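Local coordinates for protein uricase (Bacillus fastidiosus, PDB 4R8X) that catalyses the oxidation of urate by molecular oxygen, the first step on the route from urate to (S)-allantoin in purine breakdown, at residues K23-I28 / Y222-Q227; W206-Q211 / F259-E264; L247-G252 / F301-E306. One frame throughout, in Å; residues are numbered along the deposited sequence.

Contact 1: K23-I28 / Y222-Q227; sequences KGLKQI and YVAAEQ
Y222, in the loop leading into helix 225-238, meets L25 twice. The methyl CD2 of L25 lies 3.9 Å from CD2 of the Y222 ring, at the edge and in the ring plane, and the same methyl sits against the carbonyl O of Y222. Leucine and tyrosine head in one direction here, flank to flank. The far end of the tyrosine is held by E89, to which its hydroxyl is hydrogen-bonded. At A224, the N-cap of helix 225-238, CB takes the other methyl of L25, CD1, at 3.7 Å. L25 therefore straddles the turn, with CD2 on Y222 and CD1 on A224. E226, in the first turn of the helix, makes a salt bridge with K36.

Q227 brings the polar half. Its CG is anti to its carbonyl carbon (chi1 -64°) and the chain is extended beyond it; OE1 accepts the backbone N-H of A224, three residues earlier, at 3.2 Å, on a lone pair in the carbonyl plane. NE2 of Q227 reaches across to the carbonyl O of K26 at 2.8 Å, a weak bond because it is bent to 120° at the hydrogen. CB of the glutamine also rests 4.2 Å from CD1 of I28, which packs further on I231 of the same helix.

One water joins the two segments. It accepts from the backbone N of K26 and is placed to donate to the Y222 carbonyl O, at 2.6 Å, and to Q227 OE1, though it has more acceptors in reach than protons. One amide thus serves both sides: its oxygen takes the A224 N-H at the helix start and the water, its nitrogen reaches the K26 carbonyl weakly, so the loop is joined to the helix start by an uncharged amide and one water.

Contact 2: W206-Q211 / F259-E264; sequences WAYENQ and FPQLTE
L262 and Y208 carry this contact: CD2 of the leucine stands over the centre of the tyrosine ring at 4.0 Å, only 12° off the ring normal, a CH-pi contact. The two run alongside one another in the same direction. CG of L262 is anti to its carbonyl carbon (chi1 -60°), and the two methyls it carries reach W206 and Y208. CD2 lies 3.8 Å from CD1 of W206, whose side chain the leucine crosses obliquely, and CD1 of L262 rests against the tryptophan CB. An alanine in place of L262 would probably leave the Y208 face and the W206 flank without their shared methyl cover and open a gap between them. The tyrosine hydroxyl is fixed from contact 1, by the backbone N of V223.

T263 turns CG2 onto E209, 3.6 Å from its CB. Backbone bonds run from T263 N to A207 O, from A207 N to E264 O, and from E209 N to Q261 O (2.9 Å), the last nearly straight at 169°; Y208 and L262 form an antiparallel non-hydrogen-bonded pair. After helix 244-258, a type I beta turn, F259 to L262, brings strand 262-271 in beside strand 198-208, in the large antiparallel sheet of the T-fold (tunnelling fold) of uricases.

Contact 3: L247-G252 / F301-E306; sequences LIYHIG and FSVHQE
I248, Y249 and G252 of helix 247-252 face F301 and V303 of strand 301-304, with the two axes 8.2 Å apart at closest and their N-to-C directions 35° from parallel. The backbones come nearest at G252 and V303, whose CA atoms are 5.6 Å apart, and no hydrogen bond passes between the segments. Glycine makes that approach possible: a CB on G252 would point at the strand and collide with CG2 of V303.

V303 fills the place such a side chain would need. Its CG1 is anti to the backbone N (chi1 -170°). V303 CG1 lies 4.1 Å from G252 C, while V303 CG2 is near G252 CA and the carbonyl O of Y249. CG1 of V303 also comes within 4.2 Å of CE1 in the Y249 ring. The Y249 ring brings its CD1 to the edge of the F301 ring, near its plane, 3.9 Å from F301 CE2. CD1 of I248 lies 3.9 Å from CB of F301. The Y249 hydroxyl is hydrogen-bonded to E311, in the helix that follows the strand.

F301 is also met by a neighbouring subunit, whose F58 stacks on its ring and packs on I248 and Y249; the strand itself pairs with one of that subunit, so the sheet runs on across the interface. I248 is also about 5 Å, side chain to side chain, from Q245, a predicted urate-binding residue. Apolar side chains and a bare glycine backbone make the fit, and it seats the helix on a strand that takes part in the subunit interface.

Contacts 1 and 2 have centres 13 Å apart and touch, as do contacts 2 and 3, also 13 Å apart; contacts 1 and 3 are 19 Å apart and do not meet, so contact 2 sits as the bridge. Along the chain, contact 1 closes before contact 3 opens, whereas contact 2 alternates with both. Helix 225-238 begins in contact 1, helix 244-258 supplies one side of contact 3 and ends just ahead of the turn in contact 2, and strands 262-271 and 296-304 are neighbours in the large sheet. Contacts 1 and 2 lie within the subunit, joining the 24-34 loop, helices and sheet; only contact 3 of the three also meets a neighbouring subunit.

Contact 1: K23-I28 / Y222-Q227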
loop_
_atom_site.group_PDB
_atom_site.type_symbol
_atom_site.label_atom_id
_atom_site.label_comp_id
_atom_site.label_asym_id
_atom_site.label_seq_id
_atom_site.Cartn_x
_atom_site.Cartn_y
_atom_site.Cartn_z
ATOM N N LYS D 23 -32.976 -9.791 -7.566
ATOM C CA LYS D 23 -33.796 -10.714 -6.780
ATOM C C LYS D 23 -34.068 -11.975 -7.577
ATOM O O LYS D 23 -34.116 -11.923 -8.796
ATOM C CB LYS D 23 -35.151 -10.084 -6.442
ATOM C CG LYS D 23 -35.112 -8.917 -5.482
ATOM C CD LYS D 23 -36.527 -8.457 -5.167
ATOM C CE LYS D 23 -36.529 -7.277 -4.218
ATOM N NZ LYS D 23 -37.912 -6.771 -4.000
ATOM N N GLY D 24 -34.273 -13.099 -6.898
ATOM C CA GLY D 24 -34.692 -14.315 -7.580
ATOM C C GLY D 24 -33.560 -15.165 -8.124
ATOM O O GLY D 24 -33.708 -15.846 -9.142
ATOM N N LEU D 25 -32.421 -15.131 -7.443
ATOM C CA LEU D 25 -31.296 -15.969 -7.824
ATOM C C LEU D 25 -31.613 -17.443 -7.570
ATOM O O LEU D 25 -32.545 -17.768 -6.835
ATOM C CB LEU D 25 -30.041 -15.534 -7.068
ATOM C CG LEU D 25 -29.637 -14.072 -7.294
ATOM C CD1 LEU D 25 -28.519 -13.638 -6.345
ATOM C CD2 LEU D 25 -29.231 -13.850 -8.752
ATOM N N LYS D 26 -30.844 -18.333 -8.186
ATOM C CA LYS D 26 -31.053 -19.765 -8.017
ATOM C C LYS D 26 -30.682 -20.183 -6.598
ATOM O O LYS D 26 -29.618 -19.819 -6.097
ATOM C CB LYS D 26 -30.206 -20.537 -9.031
ATOM C CG LYS D 26 -30.373 -22.049 -8.993
ATOM C CD LYS D 26 -29.317 -22.724 -9.856
ATOM C CE LYS D 26 -29.790 -24.064 -10.381
ATOM N NZ LYS D 26 -30.832 -23.892 -11.431
ATOM N N GLN D 27 -31.561 -20.939 -5.948
ATOM C CA GLN D 27 -31.253 -21.483 -4.631
ATOM C C GLN D 27 -30.282 -22.650 -4.761
ATOM O O GLN D 27 -30.480 -23.539 -5.590
ATOM C CB GLN D 27 -32.527 -21.926 -3.908
ATOM C CG GLN D 27 -33.462 -20.781 -3.556
ATOM C CD GLN D 27 -34.414 -21.127 -2.430
ATOM O OE1 GLN D 27 -34.710 -20.292 -1.574
ATOM N NE2 GLN D 27 -34.895 -22.365 -2.420
ATOM N N ILE D 28 -29.220 -22.625 -3.959
ATOM C CA ILE D 28 -28.239 -23.711 -3.930
ATOM C C ILE D 28 -27.915 -24.087 -2.488
ATOM O O ILE D 28 -28.048 -23.250 -1.590
ATOM C CB ILE D 28 -26.939 -23.348 -4.696
ATOM C CG1 ILE D 28 -26.226 -22.146 -4.067
ATOM C CG2 ILE D 28 -27.235 -23.103 -6.176
ATOM C CD1 ILE D 28 -24.861 -21.898 -4.653
ATOM N N TYR D 222 -28.726 -15.824 -13.619
ATOM C CA TYR D 222 -27.591 -14.984 -13.253
ATOM C C TYR D 222 -26.817 -15.614 -12.114
ATOM O O TYR D 222 -27.400 -15.999 -11.100
ATOM C CB TYR D 222 -28.035 -13.578 -12.834
ATOM C CG TYR D 222 -26.841 -12.699 -12.497
ATOM C CD1 TYR D 222 -26.041 -12.188 -13.513
ATOM C CD2 TYR D 222 -26.480 -12.423 -11.172
ATOM C CE1 TYR D 222 -24.939 -11.411 -13.245
ATOM C CE2 TYR D 222 -25.365 -11.641 -10.890
ATOM C CZ TYR D 222 -24.590 -11.147 -11.935
ATOM O OH TYR D 222 -23.492 -10.365 -11.674
ATOM N N VAL D 223 -25.504 -15.706 -12.284
ATOM C CA VAL D 223 -24.650 -16.261 -11.246
ATOM C C VAL D 223 -24.053 -15.124 -10.424
ATOM O O VAL D 223 -23.203 -14.384 -10.901
ATOM C CB VAL D 223 -23.529 -17.130 -11.847
ATOM C CG1 VAL D 223 -22.683 -17.753 -10.741
ATOM C CG2 VAL D 223 -24.127 -18.220 -12.729
ATOM N N ALA D 224 -24.503 -14.986 -9.183
ATOM C CA ALA D 224 -23.960 -13.961 -8.300
ATOM C C ALA D 224 -22.607 -14.400 -7.754
ATOM O O ALA D 224 -22.451 -15.542 -7.296
ATOM C CB ALA D 224 -24.928 -13.663 -7.159
ATOM N N ALA D 225 -21.628 -13.498 -7.815
ATOM C CA ALA D 225 -20.288 -13.776 -7.286
ATOM C C ALA D 225 -20.340 -14.235 -5.833
ATOM O O ALA D 225 -19.535 -15.053 -5.411
ATOM C CB ALA D 225 -19.367 -12.552 -7.438
ATOM N N GLU D 226 -21.300 -13.718 -5.071
ATOM C CA GLU D 226 -21.448 -14.108 -3.676
ATOM C C GLU D 226 -21.800 -15.581 -3.529
ATOM O O GLU D 226 -21.383 -16.236 -2.565
ATOM C CB GLU D 226 -22.510 -13.244 -2.997
ATOM C CG GLU D 226 -22.065 -11.807 -2.752
ATOM C CD GLU D 226 -22.310 -10.864 -3.927
ATOM O OE1 GLU D 226 -22.128 -9.647 -3.733
ATOM O OE2 GLU D 226 -22.683 -11.319 -5.027
ATOM N N GLN D 227 -22.572 -16.100 -4.477
ATOM C CA GLN D 227 -22.903 -17.525 -4.471
ATOM C C GLN D 227 -21.664 -18.368 -4.727
ATOM O O GLN D 227 -21.452 -19.404 -4.092
ATOM C CB GLN D 227 -23.958 -17.841 -5.523
ATOM C CG GLN D 227 -25.282 -17.183 -5.276
ATOM C CD GLN D 227 -26.290 -17.523 -6.351
ATOM O OE1 GLN D 227 -26.191 -17.048 -7.484
ATOM N NE2 GLN D 227 -27.261 -18.353 -6.005
HETATM O O HOH W 1 -28.224 -17.709 -9.343
#

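Contact 2: W206-Q211 / F259-E264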
loop_
_atom_site.group_PDB
_atom_site.type_symbol
_atom_site.label_atom_id
_atom_site.label_comp_id
_atom_site.label_asym_id
_atom_site.label_seq_id
_atom_site.Cartn_x
_atom_site.Cartn_y
_atom_site.Cartn_z
ATOM N N TRP D 206 -15.639 -16.817 -14.075
ATOM C CA TRP D 206 -16.466 -17.754 -14.832
ATOM C C TRP D 206 -16.918 -17.132 -16.147
ATOM O O TRP D 206 -16.865 -15.910 -16.315
ATOM C CB TRP D 206 -17.671 -18.230 -14.003
ATOM C CG TRP D 206 -18.424 -17.121 -13.336
ATOM C CD1 TRP D 206 -19.543 -16.482 -13.803
ATOM C CD2 TRP D 206 -18.101 -16.506 -12.084
ATOM N NE1 TRP D 206 -19.938 -15.509 -12.910
ATOM C CE2 TRP D 206 -19.068 -15.502 -11.849
ATOM C CE3 TRP D 206 -17.092 -16.710 -11.137
ATOM C CZ2 TRP D 206 -19.051 -14.704 -10.705
ATOM C CZ3 TRP D 206 -17.067 -15.905 -10.008
ATOM C CH2 TRP D 206 -18.042 -14.918 -9.801
ATOM N N ALA D 207 -17.343 -17.988 -17.072
ATOM C CA ALA D 207 -17.866 -17.555 -18.365
ATOM C C ALA D 207 -19.212 -18.209 -18.596
ATOM O O ALA D 207 -19.414 -19.347 -18.210
ATOM C CB ALA D 207 -16.915 -17.924 -19.505
ATOM N N TYR D 208 -20.114 -17.475 -19.238
ATOM C CA TYR D 208 -21.452 -17.959 -19.561
ATOM C C TYR D 208 -21.519 -18.540 -20.969
ATOM O O TYR D 208 -20.937 -17.988 -21.907
ATOM C CB TYR D 208 -22.441 -16.800 -19.509
ATOM C CG TYR D 208 -22.779 -16.257 -18.133
ATOM C CD1 TYR D 208 -21.970 -15.311 -17.510
ATOM C CD2 TYR D 208 -23.934 -16.657 -17.480
ATOM C CE1 TYR D 208 -22.304 -14.797 -16.253
ATOM C CE2 TYR D 208 -24.283 -16.152 -16.245
ATOM C CZ TYR D 208 -23.459 -15.227 -15.628
ATOM O OH TYR D 208 -23.801 -14.713 -14.396
ATOM N N GLU D 209 -22.249 -19.642 -21.115
ATOM C CA GLU D 209 -22.570 -20.168 -22.444
ATOM C C GLU D 209 -23.396 -19.150 -23.222
ATOM O O GLU D 209 -23.150 -18.913 -24.406
ATOM C CB GLU D 209 -23.332 -21.492 -22.332
ATOM C CG GLU D 209 -23.632 -22.167 -23.672
ATOM C CD GLU D 209 -24.464 -23.424 -23.520
ATOM O OE1 GLU D 209 -24.799 -23.789 -22.374
ATOM O OE2 GLU D 209 -24.784 -24.048 -24.552
ATOM N N ASN D 210 -24.366 -18.549 -22.541
ATOM C CA ASN D 210 -25.234 -17.543 -23.136
ATOM C C ASN D 210 -24.976 -16.225 -22.433
ATOM O O ASN D 210 -25.463 -16.002 -21.326
ATOM C CB ASN D 210 -26.705 -17.951 -23.002
ATOM C CG ASN D 210 -27.636 -17.039 -23.776
ATOM O OD1 ASN D 210 -27.574 -16.968 -25.005
ATOM N ND2 ASN D 210 -28.516 -16.345 -23.062
ATOM N N GLN D 211 -24.188 -15.372 -23.077
ATOM C CA GLN D 211 -23.660 -14.168 -22.447
ATOM C C GLN D 211 -24.735 -13.218 -21.946
ATOM O O GLN D 211 -24.523 -12.514 -20.968
ATOM C CB GLN D 211 -22.689 -13.454 -23.391
ATOM C CG GLN D 211 -21.384 -14.216 -23.602
ATOM C CD GLN D 211 -20.473 -13.577 -24.631
ATOM O OE1 GLN D 211 -20.931 -12.920 -25.568
ATOM N NE2 GLN D 211 -19.170 -13.772 -24.464
ATOM N N PHE D 259 -24.292 -24.483 -11.574
ATOM C CA PHE D 259 -24.648 -23.544 -12.635
ATOM C C PHE D 259 -24.321 -24.113 -14.018
ATOM O O PHE D 259 -23.277 -23.810 -14.591
ATOM C CB PHE D 259 -23.956 -22.198 -12.418
ATOM C CG PHE D 259 -24.247 -21.584 -11.074
ATOM C CD1 PHE D 259 -25.530 -21.157 -10.763
ATOM C CD2 PHE D 259 -23.246 -21.439 -10.121
ATOM C CE1 PHE D 259 -25.816 -20.587 -9.532
ATOM C CE2 PHE D 259 -23.530 -20.873 -8.876
ATOM C CZ PHE D 259 -24.816 -20.449 -8.583
ATOM N N PRO D 260 -25.227 -24.939 -14.564
ATOM C CA PRO D 260 -25.003 -25.601 -15.857
ATOM C C PRO D 260 -24.823 -24.615 -17.009
ATOM O O PRO D 260 -24.291 -24.993 -18.059
ATOM C CB PRO D 260 -26.291 -26.409 -16.068
ATOM C CG PRO D 260 -26.847 -26.619 -14.716
ATOM C CD PRO D 260 -26.472 -25.394 -13.919
ATOM N N GLN D 261 -25.262 -23.374 -16.818
ATOM C CA GLN D 261 -25.189 -22.375 -17.874
ATOM C C GLN D 261 -23.796 -21.740 -17.996
ATOM O O GLN D 261 -23.558 -20.915 -18.878
ATOM C CB GLN D 261 -26.293 -21.313 -17.713
ATOM C CG GLN D 261 -26.032 -20.240 -16.646
ATOM C CD GLN D 261 -26.456 -20.662 -15.251
ATOM O OE1 GLN D 261 -26.407 -21.840 -14.898
ATOM N NE2 GLN D 261 -26.866 -19.692 -14.442
ATOM N N LEU D 262 -22.882 -22.129 -17.107
ATOM C CA LEU D 262 -21.484 -21.695 -17.203
ATOM C C LEU D 262 -20.666 -22.689 -18.028
ATOM O O LEU D 262 -20.851 -23.897 -17.901
ATOM C CB LEU D 262 -20.854 -21.561 -15.811
ATOM C CG LEU D 262 -21.495 -20.580 -14.834
ATOM C CD1 LEU D 262 -20.692 -20.524 -13.539
ATOM C CD2 LEU D 262 -21.605 -19.201 -15.477
ATOM N N THR D 263 -19.767 -22.185 -18.874
ATOM C CA THR D 263 -18.910 -23.062 -19.668
ATOM C C THR D 263 -17.599 -23.368 -18.968
ATOM O O THR D 263 -17.008 -24.425 -19.183
ATOM C CB THR D 263 -18.565 -22.459 -21.034
ATOM O OG1 THR D 263 -17.924 -21.191 -20.850
ATOM C CG2 THR D 263 -19.811 -22.297 -21.877
ATOM N N GLU D 264 -17.141 -22.441 -18.132
ATOM C CA GLU D 264 -15.879 -22.632 -17.441
ATOM C C GLU D 264 -15.776 -21.791 -16.186
ATOM O O GLU D 264 -16.421 -20.747 -16.054
ATOM C CB GLU D 264 -14.691 -22.325 -18.363
ATOM C CG GLU D 264 -14.429 -20.839 -18.580
ATOM C CD GLU D 264 -13.007 -20.539 -19.051
ATOM O OE1 GLU D 264 -12.271 -19.828 -18.330
ATOM O OE2 GLU D 264 -12.625 -21.000 -20.145
HETATM O O HOH W 2 -22.658 -24.229 -20.452
HETATM O O HOH W 3 -25.173 -18.911 -19.892
#

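Contact 3: L247-G252 / F301-E306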
loop_
_atom_site.group_PDB
_atom_site.type_symbol
_atom_site.label_atom_id
_atom_site.label_comp_id
_atom_site.label_asym_id
_atom_site.label_seq_id
_atom_site.Cartn_x
_atom_site.Cartn_y
_atom_site.Cartn_z
ATOM N N LEU D 247 -7.914 -28.867 -4.436
ATOM C CA LEU D 247 -9.030 -28.078 -3.920
ATOM C C LEU D 247 -9.761 -27.279 -4.998
ATOM O O LEU D 247 -10.992 -27.334 -5.089
ATOM C CB LEU D 247 -8.545 -27.152 -2.811
ATOM C CG LEU D 247 -9.552 -26.122 -2.298
ATOM C CD1 LEU D 247 -10.744 -26.817 -1.641
ATOM C CD2 LEU D 247 -8.864 -25.185 -1.331
ATOM N N ILE D 248 -9.015 -26.553 -5.823
ATOM C CA ILE D 248 -9.662 -25.673 -6.779
ATOM C C ILE D 248 -10.328 -26.462 -7.897
ATOM O O ILE D 248 -11.328 -26.016 -8.461
ATOM C CB ILE D 248 -8.727 -24.560 -7.315
ATOM C CG1 ILE D 248 -7.500 -25.138 -8.017
ATOM C CG2 ILE D 248 -8.306 -23.643 -6.171
ATOM C CD1 ILE D 248 -6.653 -24.064 -8.682
ATOM N N TYR D 249 -9.806 -27.650 -8.194
ATOM C CA TYR D 249 -10.485 -28.513 -9.149
ATOM C C TYR D 249 -11.900 -28.813 -8.649
ATOM O O TYR D 249 -12.883 -28.679 -9.389
ATOM C CB TYR D 249 -9.708 -29.818 -9.353
ATOM C CG TYR D 249 -10.325 -30.769 -10.361
ATOM C CD1 TYR D 249 -10.557 -30.372 -11.672
ATOM C CD2 TYR D 249 -10.664 -32.072 -10.001
ATOM C CE1 TYR D 249 -11.110 -31.247 -12.596
ATOM C CE2 TYR D 249 -11.216 -32.948 -10.920
ATOM C CZ TYR D 249 -11.438 -32.527 -12.213
ATOM O OH TYR D 249 -11.987 -33.389 -13.136
ATOM N N HIS D 250 -12.003 -29.191 -7.379
ATOM C CA HIS D 250 -13.293 -29.508 -6.783
ATOM C C HIS D 250 -14.207 -28.307 -6.570
ATOM O O HIS D 250 -15.416 -28.419 -6.714
ATOM C CB HIS D 250 -13.094 -30.308 -5.501
ATOM C CG HIS D 250 -12.732 -31.733 -5.759
ATOM N ND1 HIS D 250 -13.662 -32.747 -5.725
ATOM C CD2 HIS D 250 -11.561 -32.306 -6.128
ATOM C CE1 HIS D 250 -13.072 -33.892 -6.019
ATOM N NE2 HIS D 250 -11.801 -33.650 -6.285
ATOM N N ILE D 251 -13.638 -27.155 -6.242
ATOM C CA ILE D 251 -14.440 -25.951 -6.190
ATOM C C ILE D 251 -15.025 -25.677 -7.577
ATOM O O ILE D 251 -16.219 -25.383 -7.717
ATOM C CB ILE D 251 -13.624 -24.745 -5.698
ATOM C CG1 ILE D 251 -13.229 -24.935 -4.224
ATOM C CG2 ILE D 251 -14.432 -23.468 -5.894
ATOM C CD1 ILE D 251 -12.234 -23.889 -3.694
ATOM N N GLY D 252 -14.184 -25.793 -8.602
ATOM C CA GLY D 252 -14.626 -25.564 -9.964
ATOM C C GLY D 252 -15.721 -26.521 -10.402
ATOM O O GLY D 252 -16.709 -26.093 -10.993
ATOM N N PHE D 301 -5.642 -22.077 -13.160
ATOM C CA PHE D 301 -6.314 -23.281 -13.638
ATOM C C PHE D 301 -7.740 -22.993 -14.074
ATOM O O PHE D 301 -8.424 -22.170 -13.471
ATOM C CB PHE D 301 -6.319 -24.333 -12.520
ATOM C CG PHE D 301 -6.661 -25.722 -12.983
ATOM C CD1 PHE D 301 -5.775 -26.450 -13.755
ATOM C CD2 PHE D 301 -7.866 -26.307 -12.628
ATOM C CE1 PHE D 301 -6.085 -27.733 -14.178
ATOM C CE2 PHE D 301 -8.179 -27.588 -13.041
ATOM C CZ PHE D 301 -7.286 -28.305 -13.818
ATOM N N SER D 302 -8.187 -23.666 -15.125
ATOM C CA SER D 302 -9.588 -23.593 -15.520
ATOM C C SER D 302 -10.237 -24.975 -15.535
ATOM O O SER D 302 -9.612 -25.967 -15.919
ATOM C CB SER D 302 -9.754 -22.898 -16.876
ATOM O OG SER D 302 -9.108 -23.614 -17.913
ATOM N N VAL D 303 -11.493 -25.012 -15.097
ATOM C CA VAL D 303 -12.307 -26.215 -15.032
ATOM C C VAL D 303 -13.499 -26.008 -15.974
ATOM O O VAL D 303 -14.060 -24.910 -16.039
ATOM C CB VAL D 303 -12.794 -26.473 -13.593
ATOM C CG1 VAL D 303 -13.430 -27.847 -13.470
ATOM C CG2 VAL D 303 -11.634 -26.353 -12.616
ATOM N N HIS D 304 -13.864 -27.047 -16.721
ATOM C CA HIS D 304 -14.841 -26.913 -17.796
ATOM C C HIS D 304 -15.943 -27.948 -17.627
ATOM O O HIS D 304 -15.748 -28.938 -16.929
ATOM C CB HIS D 304 -14.125 -27.073 -19.139
ATOM C CG HIS D 304 -12.983 -26.118 -19.311
ATOM N ND1 HIS D 304 -13.069 -24.996 -20.105
ATOM C CD2 HIS D 304 -11.747 -26.095 -18.757
ATOM C CE1 HIS D 304 -11.928 -24.332 -20.049
ATOM N NE2 HIS D 304 -11.109 -24.977 -19.237
ATOM N N GLN D 305 -17.100 -27.722 -18.240
ATOM C CA GLN D 305 -18.205 -28.672 -18.109
ATOM C C GLN D 305 -17.814 -30.107 -18.488
ATOM O O GLN D 305 -18.300 -31.063 -17.894
ATOM C CB GLN D 305 -19.428 -28.226 -18.919
ATOM C CG GLN D 305 -20.156 -27.010 -18.341
ATOM C CD GLN D 305 -20.857 -27.290 -17.016
ATOM O OE1 GLN D 305 -20.860 -28.413 -16.524
ATOM N NE2 GLN D 305 -21.456 -26.256 -16.434
ATOM N N GLU D 306 -16.900 -30.243 -19.443
ATOM C CA GLU D 306 -16.413 -31.558 -19.846
ATOM C C GLU D 306 -15.708 -32.278 -18.692
ATOM O O GLU D 306 -15.750 -33.506 -18.607
ATOM C CB GLU D 306 -15.491 -31.448 -21.066
ATOM C CG GLU D 306 -16.197 -31.031 -22.358
ATOM C CD GLU D 306 -16.513 -29.541 -22.446
ATOM O OE1 GLU D 306 -16.050 -28.757 -21.586
ATOM O OE2 GLU D 306 -17.233 -29.154 -23.392
#